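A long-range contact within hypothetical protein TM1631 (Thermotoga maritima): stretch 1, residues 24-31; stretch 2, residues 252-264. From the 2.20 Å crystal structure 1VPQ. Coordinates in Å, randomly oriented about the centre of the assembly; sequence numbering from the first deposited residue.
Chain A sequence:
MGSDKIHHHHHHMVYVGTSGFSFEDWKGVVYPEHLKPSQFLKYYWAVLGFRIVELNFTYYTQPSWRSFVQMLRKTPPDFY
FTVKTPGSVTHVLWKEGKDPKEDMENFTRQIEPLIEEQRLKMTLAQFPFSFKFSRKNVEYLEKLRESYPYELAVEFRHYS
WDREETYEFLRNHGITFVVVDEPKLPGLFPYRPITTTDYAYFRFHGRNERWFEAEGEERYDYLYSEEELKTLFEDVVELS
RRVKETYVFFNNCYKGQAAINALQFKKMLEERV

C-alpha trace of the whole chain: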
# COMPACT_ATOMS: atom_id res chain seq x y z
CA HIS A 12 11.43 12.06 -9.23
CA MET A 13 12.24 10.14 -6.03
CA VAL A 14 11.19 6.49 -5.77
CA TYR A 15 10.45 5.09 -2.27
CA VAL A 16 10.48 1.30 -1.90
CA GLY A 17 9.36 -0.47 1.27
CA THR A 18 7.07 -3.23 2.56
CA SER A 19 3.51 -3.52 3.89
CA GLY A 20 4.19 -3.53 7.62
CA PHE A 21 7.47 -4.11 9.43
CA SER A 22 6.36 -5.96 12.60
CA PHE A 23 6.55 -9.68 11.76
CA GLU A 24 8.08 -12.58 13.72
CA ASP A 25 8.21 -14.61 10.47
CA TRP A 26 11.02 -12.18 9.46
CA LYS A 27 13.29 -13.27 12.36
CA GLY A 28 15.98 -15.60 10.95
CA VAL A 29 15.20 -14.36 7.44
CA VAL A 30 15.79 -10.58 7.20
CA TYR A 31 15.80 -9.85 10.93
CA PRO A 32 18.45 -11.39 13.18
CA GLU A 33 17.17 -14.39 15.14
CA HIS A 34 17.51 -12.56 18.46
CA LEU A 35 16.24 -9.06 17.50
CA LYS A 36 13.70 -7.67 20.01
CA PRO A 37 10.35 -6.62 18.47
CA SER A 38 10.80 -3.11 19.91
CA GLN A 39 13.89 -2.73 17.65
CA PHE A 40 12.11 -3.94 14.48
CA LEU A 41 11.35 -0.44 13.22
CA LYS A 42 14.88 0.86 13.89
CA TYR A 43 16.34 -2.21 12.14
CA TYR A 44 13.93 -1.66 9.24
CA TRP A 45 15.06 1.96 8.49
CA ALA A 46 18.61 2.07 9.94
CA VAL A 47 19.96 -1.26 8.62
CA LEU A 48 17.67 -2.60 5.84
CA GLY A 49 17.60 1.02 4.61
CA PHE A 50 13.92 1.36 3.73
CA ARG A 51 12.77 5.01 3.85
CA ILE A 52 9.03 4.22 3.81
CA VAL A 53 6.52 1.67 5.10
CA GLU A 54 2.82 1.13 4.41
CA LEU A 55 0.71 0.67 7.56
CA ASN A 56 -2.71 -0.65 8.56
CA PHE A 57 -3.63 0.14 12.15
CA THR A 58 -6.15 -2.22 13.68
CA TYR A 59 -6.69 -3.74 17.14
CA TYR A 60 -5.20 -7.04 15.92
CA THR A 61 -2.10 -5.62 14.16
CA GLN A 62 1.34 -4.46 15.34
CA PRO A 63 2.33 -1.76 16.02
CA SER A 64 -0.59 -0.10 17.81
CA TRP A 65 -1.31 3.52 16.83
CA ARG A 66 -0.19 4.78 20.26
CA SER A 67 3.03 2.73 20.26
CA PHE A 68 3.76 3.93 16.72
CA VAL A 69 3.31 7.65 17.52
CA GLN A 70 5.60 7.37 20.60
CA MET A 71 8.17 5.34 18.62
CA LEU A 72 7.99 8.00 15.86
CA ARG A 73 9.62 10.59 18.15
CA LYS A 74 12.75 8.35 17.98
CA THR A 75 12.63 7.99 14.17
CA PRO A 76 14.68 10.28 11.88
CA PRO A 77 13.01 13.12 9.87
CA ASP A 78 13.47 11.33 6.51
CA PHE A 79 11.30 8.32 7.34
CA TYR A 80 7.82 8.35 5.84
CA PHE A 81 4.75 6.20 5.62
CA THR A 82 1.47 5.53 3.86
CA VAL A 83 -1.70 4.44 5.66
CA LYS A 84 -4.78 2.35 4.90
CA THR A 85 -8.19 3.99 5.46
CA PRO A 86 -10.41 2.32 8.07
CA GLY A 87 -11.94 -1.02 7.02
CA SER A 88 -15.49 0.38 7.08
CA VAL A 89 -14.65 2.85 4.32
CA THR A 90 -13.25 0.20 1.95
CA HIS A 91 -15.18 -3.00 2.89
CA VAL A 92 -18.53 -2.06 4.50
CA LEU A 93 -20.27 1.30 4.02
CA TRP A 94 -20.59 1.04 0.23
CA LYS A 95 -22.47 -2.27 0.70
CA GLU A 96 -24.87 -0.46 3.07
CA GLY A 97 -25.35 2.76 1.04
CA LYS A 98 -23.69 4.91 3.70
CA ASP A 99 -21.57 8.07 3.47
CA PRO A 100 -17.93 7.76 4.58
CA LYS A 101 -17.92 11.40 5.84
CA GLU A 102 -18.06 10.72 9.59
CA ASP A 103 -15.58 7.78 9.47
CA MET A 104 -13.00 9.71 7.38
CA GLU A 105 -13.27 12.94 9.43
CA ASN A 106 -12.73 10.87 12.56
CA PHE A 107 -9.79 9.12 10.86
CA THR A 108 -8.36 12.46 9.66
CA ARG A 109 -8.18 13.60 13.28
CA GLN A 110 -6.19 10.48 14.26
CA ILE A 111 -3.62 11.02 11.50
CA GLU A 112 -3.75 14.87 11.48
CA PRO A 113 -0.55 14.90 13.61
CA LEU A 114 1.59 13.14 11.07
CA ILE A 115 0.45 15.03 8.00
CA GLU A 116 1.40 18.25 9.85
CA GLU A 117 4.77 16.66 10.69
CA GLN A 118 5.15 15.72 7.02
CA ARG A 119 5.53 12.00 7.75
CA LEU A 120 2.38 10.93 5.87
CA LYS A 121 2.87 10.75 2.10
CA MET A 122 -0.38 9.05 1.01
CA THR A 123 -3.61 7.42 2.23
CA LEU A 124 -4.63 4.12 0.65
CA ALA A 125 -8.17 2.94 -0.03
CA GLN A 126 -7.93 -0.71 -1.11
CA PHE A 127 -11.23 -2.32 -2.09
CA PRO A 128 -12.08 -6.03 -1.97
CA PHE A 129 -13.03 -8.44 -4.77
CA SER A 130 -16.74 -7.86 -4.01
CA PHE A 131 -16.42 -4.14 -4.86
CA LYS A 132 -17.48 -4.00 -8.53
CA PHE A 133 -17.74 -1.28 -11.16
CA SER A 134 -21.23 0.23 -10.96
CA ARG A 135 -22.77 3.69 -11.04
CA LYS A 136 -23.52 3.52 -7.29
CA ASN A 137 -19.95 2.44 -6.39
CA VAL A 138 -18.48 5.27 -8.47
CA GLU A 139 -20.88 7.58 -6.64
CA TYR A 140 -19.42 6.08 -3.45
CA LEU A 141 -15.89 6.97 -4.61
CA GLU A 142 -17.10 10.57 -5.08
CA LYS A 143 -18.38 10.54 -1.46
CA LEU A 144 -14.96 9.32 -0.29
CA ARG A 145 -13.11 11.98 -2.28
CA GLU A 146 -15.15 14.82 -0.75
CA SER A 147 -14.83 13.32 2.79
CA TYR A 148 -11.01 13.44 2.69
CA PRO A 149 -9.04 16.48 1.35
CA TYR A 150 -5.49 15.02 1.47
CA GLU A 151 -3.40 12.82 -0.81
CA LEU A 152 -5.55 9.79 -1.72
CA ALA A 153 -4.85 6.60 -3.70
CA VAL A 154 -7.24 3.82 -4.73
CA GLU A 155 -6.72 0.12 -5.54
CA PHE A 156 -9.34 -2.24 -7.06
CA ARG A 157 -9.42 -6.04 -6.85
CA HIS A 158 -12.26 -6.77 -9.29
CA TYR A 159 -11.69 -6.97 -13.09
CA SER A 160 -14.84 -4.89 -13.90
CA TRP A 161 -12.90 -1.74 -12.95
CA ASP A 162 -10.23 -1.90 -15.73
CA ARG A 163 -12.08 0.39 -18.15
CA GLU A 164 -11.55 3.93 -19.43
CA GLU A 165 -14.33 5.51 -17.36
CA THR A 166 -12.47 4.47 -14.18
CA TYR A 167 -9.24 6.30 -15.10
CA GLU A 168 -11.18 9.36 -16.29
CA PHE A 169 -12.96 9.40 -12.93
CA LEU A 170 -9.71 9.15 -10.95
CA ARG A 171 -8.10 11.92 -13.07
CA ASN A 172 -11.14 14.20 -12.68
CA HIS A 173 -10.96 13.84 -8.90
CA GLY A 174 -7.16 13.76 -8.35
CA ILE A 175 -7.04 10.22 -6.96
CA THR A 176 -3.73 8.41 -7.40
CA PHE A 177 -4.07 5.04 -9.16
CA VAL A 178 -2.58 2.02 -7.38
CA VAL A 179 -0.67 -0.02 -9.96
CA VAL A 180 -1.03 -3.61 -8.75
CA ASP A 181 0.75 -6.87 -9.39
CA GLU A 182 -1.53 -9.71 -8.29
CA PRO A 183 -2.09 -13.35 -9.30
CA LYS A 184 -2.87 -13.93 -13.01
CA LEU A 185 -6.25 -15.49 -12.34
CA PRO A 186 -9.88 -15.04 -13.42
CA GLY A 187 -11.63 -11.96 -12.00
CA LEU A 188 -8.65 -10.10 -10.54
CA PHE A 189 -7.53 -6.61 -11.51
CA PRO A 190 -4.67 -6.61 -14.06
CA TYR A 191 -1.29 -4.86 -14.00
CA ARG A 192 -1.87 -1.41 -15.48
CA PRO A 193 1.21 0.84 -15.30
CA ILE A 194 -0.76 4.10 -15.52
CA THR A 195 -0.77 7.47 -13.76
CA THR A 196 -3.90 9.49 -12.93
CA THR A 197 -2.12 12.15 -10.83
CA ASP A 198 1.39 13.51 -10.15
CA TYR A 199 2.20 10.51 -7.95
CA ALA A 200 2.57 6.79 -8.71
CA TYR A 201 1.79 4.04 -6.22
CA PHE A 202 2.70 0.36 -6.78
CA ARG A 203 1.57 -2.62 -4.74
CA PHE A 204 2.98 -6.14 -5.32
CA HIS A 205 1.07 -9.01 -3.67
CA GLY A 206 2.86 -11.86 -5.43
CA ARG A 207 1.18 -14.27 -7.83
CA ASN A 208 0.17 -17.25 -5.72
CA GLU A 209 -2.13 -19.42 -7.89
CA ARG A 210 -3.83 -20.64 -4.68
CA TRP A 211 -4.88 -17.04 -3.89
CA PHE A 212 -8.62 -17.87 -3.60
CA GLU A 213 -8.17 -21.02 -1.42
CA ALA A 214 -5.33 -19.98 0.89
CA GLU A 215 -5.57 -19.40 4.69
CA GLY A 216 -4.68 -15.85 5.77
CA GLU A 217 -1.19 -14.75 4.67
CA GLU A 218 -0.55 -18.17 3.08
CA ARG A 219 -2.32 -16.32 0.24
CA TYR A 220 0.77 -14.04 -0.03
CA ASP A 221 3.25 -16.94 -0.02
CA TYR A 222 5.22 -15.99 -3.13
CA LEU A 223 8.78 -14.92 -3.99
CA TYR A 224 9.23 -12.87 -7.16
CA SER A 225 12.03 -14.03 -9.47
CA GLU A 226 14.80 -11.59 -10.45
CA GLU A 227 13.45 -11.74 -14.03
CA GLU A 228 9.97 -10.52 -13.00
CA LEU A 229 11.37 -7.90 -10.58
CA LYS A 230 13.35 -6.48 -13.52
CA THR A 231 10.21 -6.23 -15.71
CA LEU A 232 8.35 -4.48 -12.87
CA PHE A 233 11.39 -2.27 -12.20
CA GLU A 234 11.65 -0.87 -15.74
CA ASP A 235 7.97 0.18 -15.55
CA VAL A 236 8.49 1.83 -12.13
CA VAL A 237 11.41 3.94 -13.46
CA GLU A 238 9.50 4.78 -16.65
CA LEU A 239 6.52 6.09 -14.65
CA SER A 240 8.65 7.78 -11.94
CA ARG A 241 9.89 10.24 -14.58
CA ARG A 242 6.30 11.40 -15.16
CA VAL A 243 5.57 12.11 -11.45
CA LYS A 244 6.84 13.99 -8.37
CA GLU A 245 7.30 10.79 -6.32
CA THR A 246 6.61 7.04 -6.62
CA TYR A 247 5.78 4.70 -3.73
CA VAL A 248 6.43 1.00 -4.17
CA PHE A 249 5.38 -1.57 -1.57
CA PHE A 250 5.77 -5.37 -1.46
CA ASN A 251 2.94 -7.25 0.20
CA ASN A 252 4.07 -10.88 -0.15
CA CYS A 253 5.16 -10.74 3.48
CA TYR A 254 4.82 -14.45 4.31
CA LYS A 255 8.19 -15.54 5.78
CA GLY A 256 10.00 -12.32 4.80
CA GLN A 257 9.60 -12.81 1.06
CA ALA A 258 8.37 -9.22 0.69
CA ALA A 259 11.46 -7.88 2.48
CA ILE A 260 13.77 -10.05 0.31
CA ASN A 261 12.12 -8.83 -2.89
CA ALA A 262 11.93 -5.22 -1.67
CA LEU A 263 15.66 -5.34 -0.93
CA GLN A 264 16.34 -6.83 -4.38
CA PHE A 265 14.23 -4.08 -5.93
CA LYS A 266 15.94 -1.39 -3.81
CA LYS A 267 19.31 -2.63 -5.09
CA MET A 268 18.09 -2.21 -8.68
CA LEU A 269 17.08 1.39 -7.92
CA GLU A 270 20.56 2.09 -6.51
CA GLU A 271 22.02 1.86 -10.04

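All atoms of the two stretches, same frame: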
# COMPACT_ATOMS: atom_id res chain seq x y z
N GLU A 24 7.17 -11.60 13.10
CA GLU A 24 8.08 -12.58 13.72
C GLU A 24 8.63 -13.57 12.68
O GLU A 24 9.77 -13.99 12.78
CB GLU A 24 7.36 -13.33 14.84
CG GLU A 24 6.96 -12.47 16.04
CD GLU A 24 8.07 -12.35 17.09
OE1 GLU A 24 9.14 -11.78 16.77
OE2 GLU A 24 7.87 -12.83 18.23
N ASP A 25 7.79 -13.94 11.72
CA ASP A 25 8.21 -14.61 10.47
C ASP A 25 9.55 -14.12 9.90
O ASP A 25 10.31 -14.93 9.36
CB ASP A 25 7.15 -14.37 9.37
CG ASP A 25 6.18 -15.53 9.21
OD1 ASP A 25 6.11 -16.39 10.11
OD2 ASP A 25 5.48 -15.56 8.17
N TRP A 26 9.80 -12.81 10.00
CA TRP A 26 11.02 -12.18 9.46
C TRP A 26 12.30 -12.46 10.28
O TRP A 26 13.41 -12.30 9.77
CB TRP A 26 10.83 -10.66 9.30
CG TRP A 26 9.82 -10.25 8.26
CD1 TRP A 26 8.83 -11.02 7.72
CD2 TRP A 26 9.67 -8.95 7.68
NE1 TRP A 26 8.10 -10.28 6.82
CE2 TRP A 26 8.59 -9.01 6.77
CE3 TRP A 26 10.36 -7.74 7.82
CZ2 TRP A 26 8.17 -7.91 6.03
CZ3 TRP A 26 9.94 -6.64 7.07
CH2 TRP A 26 8.86 -6.73 6.19
N LYS A 27 12.14 -12.87 11.54
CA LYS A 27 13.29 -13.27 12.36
C LYS A 27 13.93 -14.54 11.79
O LYS A 27 13.24 -15.54 11.58
CB LYS A 27 12.88 -13.54 13.80
CG LYS A 27 12.66 -12.31 14.66
CD LYS A 27 12.36 -12.76 16.08
CE LYS A 27 12.66 -11.69 17.08
N GLY A 28 15.25 -14.49 11.57
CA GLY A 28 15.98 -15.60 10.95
C GLY A 28 15.82 -15.65 9.44
O GLY A 28 16.09 -16.68 8.80
N VAL A 29 15.36 -14.53 8.88
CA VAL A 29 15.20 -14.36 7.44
C VAL A 29 15.86 -13.03 7.11
O VAL A 29 17.00 -13.02 6.65
CB VAL A 29 13.71 -14.43 7.02
CG1 VAL A 29 13.55 -14.20 5.51
CG2 VAL A 29 13.10 -15.77 7.41
N VAL A 30 15.18 -11.92 7.37
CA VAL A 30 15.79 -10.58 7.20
C VAL A 30 16.10 -9.88 8.51
O VAL A 30 16.89 -8.94 8.54
CB VAL A 30 14.95 -9.63 6.31
CG1 VAL A 30 14.94 -10.13 4.87
CG2 VAL A 30 13.53 -9.46 6.85
N TYR A 31 15.45 -10.32 9.59
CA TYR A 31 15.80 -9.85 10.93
C TYR A 31 16.69 -10.89 11.62
O TYR A 31 16.49 -12.10 11.44
CB TYR A 31 14.55 -9.60 11.79
CG TYR A 31 13.66 -8.44 11.35
CD1 TYR A 31 14.19 -7.31 10.73
CD2 TYR A 31 12.30 -8.47 11.61
CE1 TYR A 31 13.38 -6.25 10.35
CE2 TYR A 31 11.47 -7.41 11.23
CZ TYR A 31 12.02 -6.30 10.60
OH TYR A 31 11.21 -5.25 10.22
N ASN A 252 3.89 -9.43 -0.27
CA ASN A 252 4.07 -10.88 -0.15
C ASN A 252 4.89 -11.20 1.08
O ASN A 252 5.96 -11.79 0.98
CB ASN A 252 4.71 -11.47 -1.42
CG ASN A 252 6.03 -10.80 -1.79
OD1 ASN A 252 6.16 -9.58 -1.74
ND2 ASN A 252 7.00 -11.61 -2.20
N CYS A 253 4.37 -10.82 2.24
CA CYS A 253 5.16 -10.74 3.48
C CYS A 253 5.34 -12.06 4.21
O CYS A 253 6.07 -12.13 5.20
CB CYS A 253 4.53 -9.70 4.44
SG CYS A 253 4.73 -7.95 3.91
N TYR A 254 4.70 -13.11 3.71
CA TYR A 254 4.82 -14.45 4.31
C TYR A 254 6.29 -14.89 4.34
O TYR A 254 6.93 -15.01 3.29
CB TYR A 254 3.98 -15.46 3.51
CG TYR A 254 3.95 -16.87 4.07
CD1 TYR A 254 3.07 -17.22 5.08
CD2 TYR A 254 4.78 -17.86 3.54
CE1 TYR A 254 3.03 -18.54 5.59
CE2 TYR A 254 4.74 -19.17 4.04
CZ TYR A 254 3.86 -19.50 5.06
OH TYR A 254 3.82 -20.79 5.54
N LYS A 255 6.81 -15.09 5.55
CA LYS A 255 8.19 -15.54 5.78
C LYS A 255 9.27 -14.61 5.17
O LYS A 255 10.32 -15.08 4.72
CB LYS A 255 8.37 -16.99 5.31
CG LYS A 255 7.58 -17.99 6.15
CD LYS A 255 7.77 -19.40 5.61
CE LYS A 255 7.06 -20.47 6.46
NZ LYS A 255 8.02 -21.37 7.14
N GLY A 256 9.00 -13.31 5.17
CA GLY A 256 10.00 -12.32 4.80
C GLY A 256 10.26 -12.17 3.31
O GLY A 256 11.19 -11.46 2.91
N GLN A 257 9.44 -12.83 2.50
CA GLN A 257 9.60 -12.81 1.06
C GLN A 257 9.49 -11.39 0.52
O GLN A 257 10.27 -11.00 -0.35
CB GLN A 257 8.59 -13.76 0.40
CG GLN A 257 9.02 -15.22 0.54
CD GLN A 257 7.93 -16.24 0.27
OE1 GLN A 257 6.79 -16.09 0.71
NE2 GLN A 257 8.29 -17.31 -0.43
N ALA A 258 8.55 -10.62 1.06
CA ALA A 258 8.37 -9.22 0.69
C ALA A 258 9.63 -8.38 0.94
O ALA A 258 10.02 -7.57 0.11
CB ALA A 258 7.20 -8.62 1.45
N ALA A 259 10.24 -8.59 2.11
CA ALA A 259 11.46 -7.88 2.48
C ALA A 259 12.62 -8.26 1.55
O ALA A 259 13.33 -7.38 1.08
CB ALA A 259 11.81 -8.17 3.93
N ILE A 260 12.78 -9.56 1.28
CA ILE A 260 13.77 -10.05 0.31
C ILE A 260 13.60 -9.35 -1.04
O ILE A 260 14.54 -8.73 -1.54
CB ILE A 260 13.71 -11.60 0.13
CG1 ILE A 260 14.23 -12.29 1.39
CG2 ILE A 260 14.55 -12.06 -1.07
CD1 ILE A 260 14.00 -13.79 1.44
N ASN A 261 12.40 -9.44 -1.60
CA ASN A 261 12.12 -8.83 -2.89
C ASN A 261 12.26 -7.30 -2.87
O ASN A 261 12.73 -6.70 -3.85
CB ASN A 261 10.71 -9.21 -3.39
CG ASN A 261 10.59 -10.67 -3.79
OD1 ASN A 261 9.50 -11.23 -3.78
ND2 ASN A 261 11.71 -11.30 -4.16
N ALA A 262 11.85 -6.67 -1.78
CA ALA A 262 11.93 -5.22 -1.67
C ALA A 262 13.39 -4.76 -1.64
O ALA A 262 13.74 -3.72 -2.21
CB ALA A 262 11.18 -4.72 -0.43
N LEU A 263 14.22 -5.56 -0.97
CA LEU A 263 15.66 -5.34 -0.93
C LEU A 263 16.33 -5.57 -2.28
O LEU A 263 17.29 -4.88 -2.63
CB LEU A 263 16.32 -6.23 0.12
CG LEU A 263 16.04 -5.91 1.59
CD1 LEU A 263 16.47 -7.06 2.46
CD2 LEU A 263 16.74 -4.63 2.03
N GLN A 264 15.85 -6.57 -3.03
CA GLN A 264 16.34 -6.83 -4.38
C GLN A 264 15.98 -5.67 -5.28
O GLN A 264 16.80 -5.20 -6.06
CB GLN A 264 15.72 -8.11 -4.95
CG GLN A 264 16.27 -9.38 -4.38
CD GLN A 264 15.44 -10.58 -4.78
OE1 GLN A 264 14.36 -10.82 -4.26
NE2 GLN A 264 15.95 -11.35 -5.72

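What does Trp26, the residue with the most surface covered in this contact, do with its large side chain? It lies against the loop from Cys253 to Gly256 and against Ala259 in the helix, and meets them in two ways. At the ring edge the indole nitrogen donates a hydrogen bond to a carbonyl lying near the ring plane, Trp26 NE1 to Cys253 O at 3.2 Å, with an N-H...O angle of 157°. The same carbonyl also accepts the backbone hydrogen bond from Gly256 N to Cys253 O (3.2 Å), so the turn and the indole share one acceptor. The sulfur of Cys253 sits at the edge as well, with Trp26 CZ2 and Cys253 SG 4.0 Å apart.

What covers the face of that ring? Gly256 and Ala259 lie over one face. Trp26 CD1 is 3.4 Å from Gly256 CA, and the methyl carbon Ala259 CB stands 4.0 Å from the centroid of the six-membered ring, only 10° off its normal, a CH-pi contact. Gly256 is the N-cap residue, and the helix begins just after it. Its positive phi of 77° by itself favours glycine, and the contact adds a second constraint: a CB placed ideally here would come 2.7 Å from Val29 CG1, a clash.

How does Asp25 meet the second stretch? Its CA-to-CB bond points toward the second stretch, and its carboxylate accepts a hydrogen bond from the backbone, Lys255 N to Asp25 OD2, at 3.0 Å and an N-H...O angle of 149°. The bond uses the main chain of Lys255, whose own CA-to-CB bond points away; even so, the aliphatic part of that side chain passes nearby, with Lys255 CG 3.8 Å from Asp25 OD2. Asp25 and Trp26 are the two central residues of a type I turn from Glu24 to Lys27, closed by the hydrogen bond from Lys27 N to Glu24 O (2.9 Å). Consecutive residues thus bond to the second stretch, one through a carboxylate, the other through an indole.

Where does the contact turn apolar? Val30, whose CA-to-CB bond points toward the second stretch, packs against Ala259, its neighbour Ile260, and Leu263 about one helical turn after Ala259: Val30 CG2 lies 3.6 Å from Ala259 CB, while Val30 CG1 lies 4.2 Å from both Ile260 CG1 and Leu263 CD1. Ala259 therefore touches both Val30 and the Trp26 ring. Val29 extends this patch, with Val29 CG1 4.1 Å from Ile260 CD1; the same methyl also lies against the backbone, 3.4 Å from Lys255 O.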